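Local structure of NADH:ubiquinone oxidoreductase, Na translocating, F subunit (Porphyromonas gingivalis, 2R6H) at residues D149-Q153 with Q174-L178; A157-G163 with D255-C261; V14-N19 with I132-P137; T36-K40 with M143-Y147; K187-W191 with V241-Y246. The protein binds FAD and belongs to the ferredoxin reductase-like flavoproteins, pairing an antiparallel flavin-binding barrel domain with a nucleotide-binding domain of Rossmann type. The contacts are given in a common frame with arbitrary orientation. Numbering follows the deposited sequence.

Contact 1 (D149-Q153 with Q174-L178); sequences DFHIQ and QILHL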
# COMPACT_ATOMS: atom_id res chain seq x y z
N ASP A 149 -13.67 7.96 2.56
CA ASP A 149 -14.95 7.27 2.69
C ASP A 149 -14.78 5.76 2.58
O ASP A 149 -15.74 5.01 2.73
CB ASP A 149 -15.93 7.77 1.64
CG ASP A 149 -17.37 7.69 2.10
OD1 ASP A 149 -17.77 6.63 2.63
OD2 ASP A 149 -18.11 8.69 1.94
N PHE A 150 -13.55 5.33 2.31
CA PHE A 150 -13.30 3.94 1.94
C PHE A 150 -13.38 3.02 3.16
O PHE A 150 -12.40 2.86 3.89
CB PHE A 150 -11.93 3.80 1.27
CG PHE A 150 -11.58 2.40 0.88
CD1 PHE A 150 -10.45 1.78 1.38
CD2 PHE A 150 -12.38 1.70 -0.01
CE1 PHE A 150 -10.13 0.48 1.02
CE2 PHE A 150 -12.07 0.40 -0.38
CZ PHE A 150 -10.94 -0.20 0.14
N HIS A 151 -14.54 2.37 3.45
CA HIS A 151 -14.73 1.65 4.71
C HIS A 151 -15.45 0.31 4.53
O HIS A 151 -16.23 0.13 3.59
CB HIS A 151 -15.51 2.51 5.72
CG HIS A 151 -14.89 3.85 6.00
ND1 HIS A 151 -15.62 5.02 5.98
CD2 HIS A 151 -13.62 4.20 6.31
CE1 HIS A 151 -14.81 6.03 6.26
NE2 HIS A 151 -13.60 5.56 6.46
N ILE A 152 -15.21 -0.61 5.47
CA ILE A 152 -15.88 -1.90 5.49
C ILE A 152 -17.40 -1.74 5.53
O ILE A 152 -17.92 -0.86 6.22
CB ILE A 152 -15.44 -2.75 6.70
CG1 ILE A 152 -13.91 -2.74 6.83
CG2 ILE A 152 -15.95 -4.17 6.57
CD1 ILE A 152 -13.41 -3.18 8.18
N GLN A 153 -18.10 -2.59 4.78
CA GLN A 153 -19.55 -2.60 4.80
C GLN A 153 -20.07 -3.46 5.95
O GLN A 153 -19.53 -4.52 6.24
CB GLN A 153 -20.10 -3.11 3.47
CG GLN A 153 -19.54 -2.39 2.26
CD GLN A 153 -19.90 -0.92 2.24
OE1 GLN A 153 -21.06 -0.56 2.08
NE2 GLN A 153 -18.89 -0.07 2.39
N GLN A 174 -7.86 -2.32 7.40
CA GLN A 174 -9.18 -2.95 7.46
C GLN A 174 -9.08 -4.40 7.96
O GLN A 174 -9.83 -4.80 8.87
CB GLN A 174 -9.90 -2.88 6.12
CG GLN A 174 -10.43 -1.50 5.78
CD GLN A 174 -11.22 -1.48 4.48
OE1 GLN A 174 -11.40 -2.52 3.85
NE2 GLN A 174 -11.70 -0.31 4.08
N ILE A 175 -8.15 -5.18 7.41
CA ILE A 175 -7.99 -6.57 7.82
C ILE A 175 -7.54 -6.71 9.27
O ILE A 175 -8.04 -7.55 9.99
CB ILE A 175 -7.06 -7.35 6.88
CG1 ILE A 175 -7.78 -7.61 5.57
CG2 ILE A 175 -6.67 -8.67 7.51
CD1 ILE A 175 -6.89 -7.65 4.38
N LEU A 176 -6.62 -5.86 9.69
CA LEU A 176 -6.23 -5.84 11.09
C LEU A 176 -7.41 -5.47 11.97
O LEU A 176 -7.61 -6.03 13.05
CB LEU A 176 -5.05 -4.89 11.32
CG LEU A 176 -3.75 -5.52 10.85
CD1 LEU A 176 -2.60 -4.55 10.93
CD2 LEU A 176 -3.46 -6.73 11.69
N HIS A 177 -8.23 -4.54 11.52
CA HIS A 177 -9.35 -4.14 12.34
C HIS A 177 -10.33 -5.30 12.44
O HIS A 177 -10.79 -5.64 13.52
CB HIS A 177 -10.04 -2.93 11.75
CG HIS A 177 -11.26 -2.52 12.49
ND1 HIS A 177 -11.22 -1.68 13.59
CD2 HIS A 177 -12.57 -2.85 12.32
CE1 HIS A 177 -12.44 -1.52 14.05
NE2 HIS A 177 -13.28 -2.21 13.30
N LEU A 178 -10.62 -5.89 11.29
CA LEU A 178 -11.54 -7.02 11.22
C LEU A 178 -11.19 -8.18 12.14
O LEU A 178 -12.08 -8.84 12.66
CB LEU A 178 -11.63 -7.53 9.79
CG LEU A 178 -12.43 -6.67 8.81
CD1 LEU A 178 -12.15 -7.13 7.38
CD2 LEU A 178 -13.91 -6.76 9.13
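I152 and Q174 carry most of this contact, which joins the loop after strand 140-147 to helix 168-181. I152 directs its CA-CB bond toward the helix. Its CG1 lies 3.8 Å from CD of Q174, so the aliphatic branch rests against the amide end of the glutamine. CD1 of I152 lies 3.7 Å from CG of L178 and 4.2 Å from CD2 of H177, one helical turn and nearly one turn beyond Q174. Q174 reaches back the other way with an extended chi2 (t). Its NE2 approaches O of F150 at 3.3 Å, a weak, bent hydrogen bond, and sits over one face of the F150 ring, 3.5 Å from CE1. The helix is the first after strand 158-164 in the Rossmann-like domain, and the loop is the link into that domain from the FAD-binding barrel. F150 lies near the bound FAD, its side chain about 7 Å away. The amide of Q174 has further partners. OE1 bonds to the hydroxyl of Y161, and NE2 also bonds to the backbone O of S41. L178 also packs on M159 and Y161 of strand 158-164.

Contact 2 (A157-G163 with D255-C261); sequences AEMLYIG and DIEYYMC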
# COMPACT_ATOMS: atom_id res chain seq x y z
N ALA A 157 -21.49 -10.65 4.42
CA ALA A 157 -21.01 -11.12 3.11
C ALA A 157 -19.57 -11.64 3.12
O ALA A 157 -18.77 -11.27 3.98
CB ALA A 157 -21.14 -10.00 2.10
N GLU A 158 -19.22 -12.48 2.15
CA GLU A 158 -17.82 -12.85 2.00
C GLU A 158 -17.03 -11.64 1.55
O GLU A 158 -17.51 -10.85 0.75
CB GLU A 158 -17.64 -13.99 0.98
CG GLU A 158 -16.19 -14.40 0.80
CD GLU A 158 -15.99 -15.52 -0.22
OE1 GLU A 158 -16.99 -16.16 -0.63
OE2 GLU A 158 -14.81 -15.76 -0.59
N MSE A 159 -15.81 -11.50 2.05
CA MSE A 159 -14.93 -10.45 1.59
C MSE A 159 -13.75 -11.04 0.82
O MSE A 159 -13.18 -12.06 1.22
CB MSE A 159 -14.41 -9.63 2.76
CG MSE A 159 -15.42 -9.40 3.87
SE MSE A 159 -14.91 -7.96 5.12
CE MSE A 159 -15.37 -8.83 6.82
N LEU A 160 -13.41 -10.40 -0.29
CA LEU A 160 -12.21 -10.72 -1.04
C LEU A 160 -11.38 -9.45 -1.23
O LEU A 160 -11.80 -8.53 -1.93
CB LEU A 160 -12.56 -11.31 -2.39
CG LEU A 160 -11.51 -12.17 -3.09
CD1 LEU A 160 -12.16 -13.08 -4.12
CD2 LEU A 160 -10.44 -11.29 -3.73
N TYR A 161 -10.20 -9.41 -0.60
CA TYR A 161 -9.30 -8.26 -0.71
C TYR A 161 -8.27 -8.47 -1.81
O TYR A 161 -7.68 -9.54 -1.93
CB TYR A 161 -8.58 -8.03 0.62
CG TYR A 161 -9.43 -7.31 1.64
CD1 TYR A 161 -10.31 -8.00 2.45
CD2 TYR A 161 -9.36 -5.93 1.78
CE1 TYR A 161 -11.09 -7.34 3.37
CE2 TYR A 161 -10.13 -5.26 2.69
CZ TYR A 161 -11.00 -5.97 3.49
OH TYR A 161 -11.77 -5.28 4.40
N ILE A 162 -8.08 -7.45 -2.63
CA ILE A 162 -7.13 -7.52 -3.73
C ILE A 162 -6.16 -6.36 -3.61
O ILE A 162 -6.52 -5.23 -3.91
CB ILE A 162 -7.83 -7.35 -5.10
CG1 ILE A 162 -8.98 -8.34 -5.27
CG2 ILE A 162 -6.82 -7.50 -6.23
CD1 ILE A 162 -9.66 -8.23 -6.60
N GLY A 163 -4.92 -6.61 -3.20
CA GLY A 163 -3.99 -5.52 -3.07
C GLY A 163 -2.84 -5.58 -4.05
O GLY A 163 -2.47 -6.67 -4.51
N ASP A 255 -21.91 -12.49 -4.80
CA ASP A 255 -22.34 -12.27 -3.42
C ASP A 255 -21.18 -11.80 -2.59
O ASP A 255 -21.26 -11.70 -1.37
CB ASP A 255 -22.87 -13.57 -2.82
CG ASP A 255 -24.14 -14.04 -3.48
OD1 ASP A 255 -24.71 -13.25 -4.27
OD2 ASP A 255 -24.57 -15.18 -3.20
N ILE A 256 -20.07 -11.55 -3.26
CA ILE A 256 -18.85 -11.19 -2.57
C ILE A 256 -18.70 -9.68 -2.60
O ILE A 256 -19.10 -9.04 -3.57
CB ILE A 256 -17.64 -11.86 -3.23
CG1 ILE A 256 -17.79 -13.39 -3.22
CG2 ILE A 256 -16.34 -11.44 -2.54
CD1 ILE A 256 -16.62 -14.12 -3.85
N GLU A 257 -18.15 -9.13 -1.53
CA GLU A 257 -17.72 -7.75 -1.55
C GLU A 257 -16.24 -7.77 -1.86
O GLU A 257 -15.48 -8.54 -1.29
CB GLU A 257 -18.00 -7.06 -0.21
CG GLU A 257 -19.42 -6.50 -0.10
CD GLU A 257 -19.99 -6.52 1.32
OE1 GLU A 257 -19.19 -6.65 2.28
OE2 GLU A 257 -21.24 -6.40 1.44
N TYR A 258 -15.85 -6.93 -2.81
CA TYR A 258 -14.47 -6.84 -3.27
C TYR A 258 -13.83 -5.56 -2.77
O TYR A 258 -14.22 -4.46 -3.17
CB TYR A 258 -14.44 -6.88 -4.80
CG TYR A 258 -14.91 -8.20 -5.34
CD1 TYR A 258 -16.25 -8.44 -5.58
CD2 TYR A 258 -14.01 -9.22 -5.59
CE1 TYR A 258 -16.68 -9.65 -6.05
CE2 TYR A 258 -14.43 -10.43 -6.07
CZ TYR A 258 -15.77 -10.64 -6.29
OH TYR A 258 -16.18 -11.86 -6.77
N TYR A 259 -12.86 -5.67 -1.88
CA TYR A 259 -12.12 -4.49 -1.48
C TYR A 259 -10.76 -4.52 -2.13
O TYR A 259 -9.95 -5.38 -1.83
CB TYR A 259 -12.02 -4.40 0.04
CG TYR A 259 -13.38 -4.37 0.72
CD1 TYR A 259 -13.99 -3.17 1.06
CD2 TYR A 259 -14.05 -5.55 1.00
CE1 TYR A 259 -15.24 -3.15 1.67
CE2 TYR A 259 -15.29 -5.54 1.61
CZ TYR A 259 -15.88 -4.34 1.94
OH TYR A 259 -17.11 -4.36 2.54
N MSE A 260 -10.50 -3.61 -3.05
CA MSE A 260 -9.18 -3.57 -3.66
C MSE A 260 -8.54 -2.21 -3.56
O MSE A 260 -9.21 -1.19 -3.53
CB MSE A 260 -9.22 -4.04 -5.11
CG MSE A 260 -9.33 -2.94 -6.13
SE MSE A 260 -9.32 -3.67 -7.94
CE MSE A 260 -7.88 -4.95 -7.72
N CYS A 261 -7.21 -2.21 -3.48
CA CYS A 261 -6.44 -0.99 -3.64
C CYS A 261 -5.12 -1.33 -4.30
O CYS A 261 -4.40 -2.22 -3.86
CB CYS A 261 -6.19 -0.31 -2.31
SG CYS A 261 -5.51 1.35 -2.54
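Strands 158-163 and 256-261 run side by side in the parallel sheet of the Rossmann-like domain. The axes of the two short segments approach to 4.6 Å and their directions differ by 16°. On the face of M159, Y161, E257 and Y259, CB of Y259 sits over the Y161 ring, 3.4 Å from CE2 of Y161. The two rings are near parallel but slid apart, with centroids 5.1 Å from each other. SE of the selenomethionine M159 fills the space beside the Y259 ring, 4.3 Å from CE2 of Y259, in an oblique Met-aromatic contact. Helix 168-181 covers Y161 and M159 here. On the other face CB of L160 meets CG2 of I256 at 3.8 Å, and CD1 of L160 lies 4.0 Å from CE2 of Y258. Helix 264-277 packs on I162, Y258 and M260. At the strand start, CB of A157 fits 3.7 Å from OE2 of E257, whose carboxylate also binds T155 and R186. Five backbone hydrogen bonds join the strands, from N of E257 to O of E158 (2.9 Å) through N of C261 to O of I162 (3.1 Å). The chemistry is backbone pairing between two largely apolar side-chain layers, with charge kept to the strand starts.

Contact 3 (V14-N19 with I132-P137); sequences VLSNKN and IFSLKP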
# COMPACT_ATOMS: atom_id res chain seq x y z
N VAL A 14 8.89 11.52 13.62
CA VAL A 14 9.15 10.30 12.85
C VAL A 14 9.88 9.26 13.70
O VAL A 14 11.01 9.49 14.14
CB VAL A 14 9.98 10.59 11.59
CG1 VAL A 14 10.12 9.34 10.74
CG2 VAL A 14 9.35 11.72 10.79
N LEU A 15 9.23 8.13 13.93
CA LEU A 15 9.84 7.02 14.64
C LEU A 15 10.74 6.20 13.72
O LEU A 15 11.91 5.96 14.03
CB LEU A 15 8.77 6.12 15.26
CG LEU A 15 7.88 6.77 16.33
CD1 LEU A 15 6.89 5.76 16.88
CD2 LEU A 15 8.73 7.35 17.45
N SER A 16 10.19 5.77 12.59
CA SER A 16 10.86 4.81 11.73
C SER A 16 10.57 5.09 10.25
O SER A 16 9.41 5.14 9.84
CB SER A 16 10.43 3.38 12.08
OG SER A 16 11.21 2.43 11.39
N ASN A 17 11.63 5.26 9.47
CA ASN A 17 11.51 5.28 8.02
C ASN A 17 12.47 4.31 7.34
O ASN A 17 13.45 4.73 6.72
CB ASN A 17 11.73 6.70 7.48
CG ASN A 17 11.00 6.95 6.18
OD1 ASN A 17 9.87 6.51 5.99
ND2 ASN A 17 11.64 7.68 5.27
N LYS A 18 12.19 3.02 7.47
CA LYS A 18 13.01 1.99 6.84
C LYS A 18 12.29 1.40 5.63
O LYS A 18 11.07 1.29 5.61
CB LYS A 18 13.35 0.89 7.84
CG LYS A 18 14.70 1.06 8.51
CD LYS A 18 14.71 0.45 9.90
CE LYS A 18 14.89 -1.05 9.85
NZ LYS A 18 14.87 -1.67 11.20
N ASN A 19 13.07 1.01 4.62
CA ASN A 19 12.53 0.33 3.45
C ASN A 19 11.86 -1.00 3.81
O ASN A 19 12.39 -1.78 4.60
CB ASN A 19 13.63 0.09 2.41
CG ASN A 19 13.71 1.21 1.39
OD1 ASN A 19 14.14 2.32 1.70
ND2 ASN A 19 13.29 0.92 0.17
N ILE A 132 9.31 12.63 1.76
CA ILE A 132 9.13 11.63 2.80
C ILE A 132 10.30 10.67 2.84
O ILE A 132 10.84 10.38 3.91
CB ILE A 132 7.82 10.85 2.62
CG1 ILE A 132 6.63 11.78 2.89
CG2 ILE A 132 7.80 9.67 3.56
CD1 ILE A 132 5.33 11.33 2.27
N PHE A 133 10.73 10.20 1.68
CA PHE A 133 11.86 9.29 1.62
C PHE A 133 13.14 9.85 2.21
O PHE A 133 14.06 9.10 2.55
CB PHE A 133 12.11 8.83 0.19
CG PHE A 133 11.56 7.48 -0.10
CD1 PHE A 133 10.20 7.25 -0.06
CD2 PHE A 133 12.40 6.43 -0.40
CE1 PHE A 133 9.68 6.01 -0.32
CE2 PHE A 133 11.89 5.18 -0.65
CZ PHE A 133 10.53 4.97 -0.62
N SER A 134 13.23 11.16 2.34
CA SER A 134 14.44 11.74 2.89
C SER A 134 14.36 11.81 4.40
O SER A 134 15.35 12.13 5.06
CB SER A 134 14.66 13.12 2.33
OG SER A 134 13.72 13.99 2.92
N LEU A 135 13.20 11.49 4.96
CA LEU A 135 12.96 11.68 6.39
C LEU A 135 13.58 10.62 7.29
O LEU A 135 13.69 9.45 6.93
CB LEU A 135 11.48 11.75 6.69
CG LEU A 135 10.78 12.97 6.12
CD1 LEU A 135 9.35 12.96 6.60
CD2 LEU A 135 11.50 14.24 6.53
N LYS A 136 13.95 11.04 8.49
CA LYS A 136 14.76 10.21 9.35
C LYS A 136 14.22 10.27 10.76
O LYS A 136 13.56 11.25 11.12
CB LYS A 136 16.20 10.71 9.30
CG LYS A 136 17.22 9.68 8.84
CD LYS A 136 18.50 10.36 8.39
CE LYS A 136 19.75 9.61 8.86
NZ LYS A 136 20.93 10.52 9.04
N PRO A 137 14.49 9.23 11.56
CA PRO A 137 14.01 9.22 12.95
C PRO A 137 14.44 10.50 13.65
O PRO A 137 15.62 10.86 13.59
CB PRO A 137 14.72 8.01 13.56
CG PRO A 137 15.00 7.12 12.41
CD PRO A 137 15.27 8.03 11.24
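V14 opens the contact. Its CA-CB bond points toward the loop, and CB of V14 lies 3.7 Å from O of K136, while CG2 is 4.4 Å from CD1 of L135. V14 O accepts a CA-H...O contact from CA of P137 at 3.2 Å. L15 turns its CA-CB bond away, but its O lies 3.5 Å from CB of P137, so the proline ring lies against the backbone here. L15 and S16 both face V28 on strand 24-30, which makes a classic beta bulge. Strand 9-19 belongs to the antiparallel sheet of the FAD-binding barrel. The partner loop leads from helix 127-132 into strand 140-147, the next strand in that sheet. N17 follows and is the most covered residue. Its CA-CB bond points toward the loop, and ND2 of N17 donates a hydrogen bond to O of L135 at 3.2 Å and is 3.1 Å from O of I132. These carbonyls belong to the ends of a type I beta turn, in which N of L135 bonds to O of I132 at 2.8 Å. N19 comes last. Its OD1 lies 4.3 Å from CE2 of F133, and the same oxygen bonds to K25 NZ.

Contact 4 (T36-K40 with M143-Y147); sequences TMNFK and MSGPY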
# COMPACT_ATOMS: atom_id res chain seq x y z
N THR A 36 -4.30 11.74 20.01
CA THR A 36 -4.80 10.55 19.32
C THR A 36 -5.67 10.90 18.10
O THR A 36 -6.43 11.87 18.12
CB THR A 36 -5.57 9.61 20.30
OG1 THR A 36 -4.69 8.57 20.76
CG2 THR A 36 -6.78 8.96 19.63
N MSE A 37 -5.52 10.12 17.03
CA MSE A 37 -6.37 10.27 15.86
C MSE A 37 -7.42 9.15 15.78
O MSE A 37 -7.08 7.97 15.61
CB MSE A 37 -5.54 10.31 14.58
CG MSE A 37 -6.33 10.74 13.35
SE MSE A 37 -5.44 10.25 11.68
CE MSE A 37 -3.90 11.45 11.77
N ASN A 38 -8.68 9.54 15.94
CA ASN A 38 -9.81 8.64 15.76
C ASN A 38 -10.05 8.50 14.28
O ASN A 38 -10.33 9.48 13.61
CB ASN A 38 -11.07 9.25 16.38
CG ASN A 38 -10.83 9.79 17.77
OD1 ASN A 38 -9.99 9.27 18.50
ND2 ASN A 38 -11.59 10.82 18.15
N PHE A 39 -9.95 7.28 13.75
CA PHE A 39 -10.24 7.09 12.34
C PHE A 39 -10.90 5.76 12.07
O PHE A 39 -10.78 4.85 12.86
CB PHE A 39 -8.98 7.26 11.49
CG PHE A 39 -7.94 6.20 11.71
CD1 PHE A 39 -7.78 5.16 10.81
CD2 PHE A 39 -7.10 6.24 12.81
CE1 PHE A 39 -6.81 4.19 11.00
CE2 PHE A 39 -6.13 5.27 13.00
CZ PHE A 39 -5.99 4.24 12.10
N LYS A 40 -11.62 5.66 10.95
CA LYS A 40 -12.15 4.37 10.52
C LYS A 40 -11.16 3.74 9.52
O LYS A 40 -10.50 4.45 8.77
CB LYS A 40 -13.55 4.53 9.93
CG LYS A 40 -14.60 5.00 10.95
CD LYS A 40 -16.03 5.03 10.38
CE LYS A 40 -16.74 3.65 10.42
NZ LYS A 40 -17.56 3.39 11.68
N MSE A 143 0.78 16.84 10.01
CA MSE A 143 -0.13 15.83 9.51
C MSE A 143 -1.55 16.07 9.95
O MSE A 143 -1.81 16.37 11.10
CB MSE A 143 0.33 14.46 9.98
CG MSE A 143 -0.33 13.34 9.23
SE MSE A 143 0.30 11.58 9.75
CE MSE A 143 -0.52 11.50 11.53
N SER A 144 -2.48 15.93 9.02
CA SER A 144 -3.90 16.09 9.36
C SER A 144 -4.69 14.85 8.98
O SER A 144 -4.30 14.09 8.10
CB SER A 144 -4.49 17.33 8.67
OG SER A 144 -4.17 17.38 7.28
N GLY A 145 -5.82 14.66 9.64
CA GLY A 145 -6.70 13.55 9.33
C GLY A 145 -7.77 13.41 10.39
O GLY A 145 -7.78 14.20 11.34
N PRO A 146 -8.67 12.41 10.25
CA PRO A 146 -8.67 11.45 9.13
C PRO A 146 -9.50 11.99 7.97
O PRO A 146 -10.30 12.89 8.18
CB PRO A 146 -9.40 10.24 9.72
CG PRO A 146 -9.87 10.66 11.09
CD PRO A 146 -9.78 12.13 11.16
N TYR A 147 -9.33 11.43 6.79
CA TYR A 147 -10.21 11.76 5.68
C TYR A 147 -10.70 10.48 5.04
O TYR A 147 -10.16 9.40 5.31
CB TYR A 147 -9.49 12.60 4.64
CG TYR A 147 -8.84 13.84 5.18
CD1 TYR A 147 -7.54 13.81 5.66
CD2 TYR A 147 -9.53 15.05 5.21
CE1 TYR A 147 -6.93 14.95 6.16
CE2 TYR A 147 -8.94 16.20 5.71
CZ TYR A 147 -7.63 16.15 6.19
OH TYR A 147 -7.02 17.28 6.69
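The loop 36-40 lies across the end of strand 140-147, and the fit depends on two selenomethionines and a cis proline. The CA-CB bond of M37 points toward the strand, with chi1 and chi2 both t and a final turn at chi3 m. The extended chain carries SE of M37 to 4.1 Å from C of G145 and 4.1 Å from N of P146. The m turn places CE of M37 3.4 Å from CE of M143. M143 also has t for chi1 and chi2 but p for chi3, so the two long chains meet tip to tip. G145 has no side chain, and an ideal CB there would lie only 3.2 Å from SE of M37. Its extended backbone (phi 169°, psi -179°) leads into the cis peptide bond before P146. The CA-CB bond of P146 points toward the loop, and its CG is 4.2 Å from CG of M37. F39 adopts chi1 p. Its CB meets CB of P146 at 3.5 Å, but its ring leads away and packs on M91. The CA-CB bond of Y147 faces away from the loop, and OH of Y147 is hydrogen-bonded to OG of S144 at 2.9 Å. The arrangement is a loop packed over the C-terminal end of an inner strand of the antiparallel barrel of the FAD-binding domain in ferredoxin reductase-like proteins.

Contact 5 (K187-W191 with V241-Y246); sequences KVSYW and VIYDNY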
# COMPACT_ATOMS: atom_id res chain seq x y z
N LYS A 187 -16.08 -14.54 6.40
CA LYS A 187 -15.06 -15.20 5.60
C LYS A 187 -14.31 -14.17 4.76
O LYS A 187 -14.91 -13.35 4.06
CB LYS A 187 -15.68 -16.27 4.71
CG LYS A 187 -14.70 -16.93 3.78
CD LYS A 187 -14.96 -18.43 3.68
CE LYS A 187 -14.35 -19.01 2.42
NZ LYS A 187 -14.69 -18.18 1.24
N VAL A 188 -12.99 -14.20 4.84
CA VAL A 188 -12.17 -13.11 4.33
C VAL A 188 -10.90 -13.63 3.69
O VAL A 188 -10.09 -14.26 4.35
CB VAL A 188 -11.76 -12.13 5.47
CG1 VAL A 188 -10.92 -11.00 4.91
CG2 VAL A 188 -12.97 -11.56 6.20
N SER A 189 -10.71 -13.37 2.41
CA SER A 189 -9.44 -13.67 1.77
C SER A 189 -8.75 -12.38 1.33
O SER A 189 -9.41 -11.41 0.95
CB SER A 189 -9.63 -14.62 0.59
OG SER A 189 -10.43 -14.04 -0.44
N TYR A 190 -7.43 -12.37 1.39
CA TYR A 190 -6.65 -11.24 0.89
C TYR A 190 -5.65 -11.75 -0.14
O TYR A 190 -4.82 -12.58 0.17
CB TYR A 190 -5.91 -10.58 2.04
CG TYR A 190 -5.08 -9.39 1.67
CD1 TYR A 190 -5.38 -8.62 0.57
CD2 TYR A 190 -4.00 -9.01 2.45
CE1 TYR A 190 -4.62 -7.51 0.24
CE2 TYR A 190 -3.24 -7.90 2.13
CZ TYR A 190 -3.55 -7.15 1.03
OH TYR A 190 -2.78 -6.05 0.70
N TRP A 191 -5.77 -11.28 -1.37
CA TRP A 191 -4.86 -11.68 -2.44
C TRP A 191 -3.98 -10.50 -2.81
O TRP A 191 -4.44 -9.56 -3.44
CB TRP A 191 -5.66 -12.09 -3.68
CG TRP A 191 -6.56 -13.25 -3.44
CD1 TRP A 191 -7.72 -13.25 -2.71
CD2 TRP A 191 -6.40 -14.58 -3.93
NE1 TRP A 191 -8.28 -14.51 -2.71
CE2 TRP A 191 -7.48 -15.34 -3.45
CE3 TRP A 191 -5.44 -15.21 -4.72
CZ2 TRP A 191 -7.63 -16.68 -3.75
CZ3 TRP A 191 -5.59 -16.54 -5.01
CH2 TRP A 191 -6.68 -17.26 -4.52
N VAL A 241 -4.67 -14.83 -11.30
CA VAL A 241 -4.48 -15.74 -10.17
C VAL A 241 -5.78 -15.93 -9.41
O VAL A 241 -6.16 -17.06 -9.09
CB VAL A 241 -3.40 -15.22 -9.21
CG1 VAL A 241 -3.28 -16.14 -8.00
CG2 VAL A 241 -2.06 -15.10 -9.93
N ILE A 242 -6.46 -14.83 -9.11
CA ILE A 242 -7.67 -14.87 -8.30
C ILE A 242 -8.78 -15.64 -9.01
O ILE A 242 -9.49 -16.44 -8.40
CB ILE A 242 -8.18 -13.45 -7.97
CG1 ILE A 242 -7.37 -12.86 -6.81
CG2 ILE A 242 -9.66 -13.48 -7.63
CD1 ILE A 242 -7.46 -11.35 -6.72
N TYR A 243 -8.93 -15.40 -10.31
CA TYR A 243 -9.97 -16.04 -11.10
C TYR A 243 -9.66 -17.51 -11.33
O TYR A 243 -10.53 -18.37 -11.18
CB TYR A 243 -10.15 -15.32 -12.44
CG TYR A 243 -11.05 -16.05 -13.41
CD1 TYR A 243 -12.43 -16.09 -13.20
CD2 TYR A 243 -10.54 -16.69 -14.52
CE1 TYR A 243 -13.26 -16.75 -14.09
CE2 TYR A 243 -11.36 -17.35 -15.41
CZ TYR A 243 -12.72 -17.38 -15.19
OH TYR A 243 -13.55 -18.04 -16.07
N ASP A 244 -8.42 -17.80 -11.69
CA ASP A 244 -8.02 -19.16 -12.05
C ASP A 244 -8.31 -20.13 -10.91
O ASP A 244 -8.80 -21.24 -11.14
CB ASP A 244 -6.53 -19.20 -12.41
CG ASP A 244 -6.29 -18.95 -13.89
OD1 ASP A 244 -7.26 -18.67 -14.61
OD2 ASP A 244 -5.12 -19.04 -14.32
N ASN A 245 -8.00 -19.71 -9.69
CA ASN A 245 -7.94 -20.63 -8.55
C ASN A 245 -9.23 -20.63 -7.74
O ASN A 245 -9.77 -21.69 -7.41
CB ASN A 245 -6.75 -20.29 -7.65
CG ASN A 245 -5.42 -20.43 -8.36
OD1 ASN A 245 -4.90 -21.54 -8.51
ND2 ASN A 245 -4.87 -19.32 -8.82
N TYR A 246 -9.72 -19.44 -7.42
CA TYR A 246 -10.80 -19.29 -6.44
C TYR A 246 -12.14 -19.04 -7.13
O TYR A 246 -13.09 -19.80 -6.95
CB TYR A 246 -10.48 -18.15 -5.47
CG TYR A 246 -11.43 -18.08 -4.29
CD1 TYR A 246 -11.63 -19.18 -3.47
CD2 TYR A 246 -12.11 -16.91 -4.00
CE1 TYR A 246 -12.49 -19.11 -2.39
CE2 TYR A 246 -12.97 -16.83 -2.92
CZ TYR A 246 -13.16 -17.94 -2.12
OH TYR A 246 -14.02 -17.87 -1.05
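This is a strand-helix packing contact in the Rossmann-like domain. Helix 238-247 meets strand 188-194 of the parallel sheet, with the short segment axes 10.9 Å apart and their directions at 135°. The interface is mainly W191, whose CA-CB bond points toward the helix and which buries the most surface. CG1 of I242 lies over one face of the indole, 3.5 Å from CG of W191. CG1 of V241 sits at the ring edge, 3.8 Å from CZ3 of W191. CB of Y246 is 3.6 Å from CZ2 of W191. The indole also meets H219 of strand 216-222 and packs on Y234. W191 NE1 makes a weak hydrogen bond to OG of S189, 3.2 Å away. At the strand start K187 and Y246 share E158 of the neighbouring strand, which forms a salt bridge with the lysine and a hydrogen bond with the tyrosine. K187 NZ donates to OH of Y246 at a very short 2.4 Å.

How the contacts relate
The contacts fall in two domains. Contacts 3 and 4 lie in the FAD-binding barrel, centres about 20 Å apart, and both reach its antiparallel sheet at neighbouring strands 9-19 and 140-147. Their segments alternate along the chain. Contacts 2 and 5 lie in the Rossmann-like domain, centres about 9 Å apart, and share the parallel sheet through strands 158-164 and 188-194; contact 5 is nested inside the loop closed by contact 2. Contact 1 lies between the pairs. It touches contacts 2, 4 and 5, with centres about 11, 15 and 18 Å away. Contacts 2 and 3 have centres about 31 Å apart. Contact 1 ties the interdomain link to the nucleotide-binding domain.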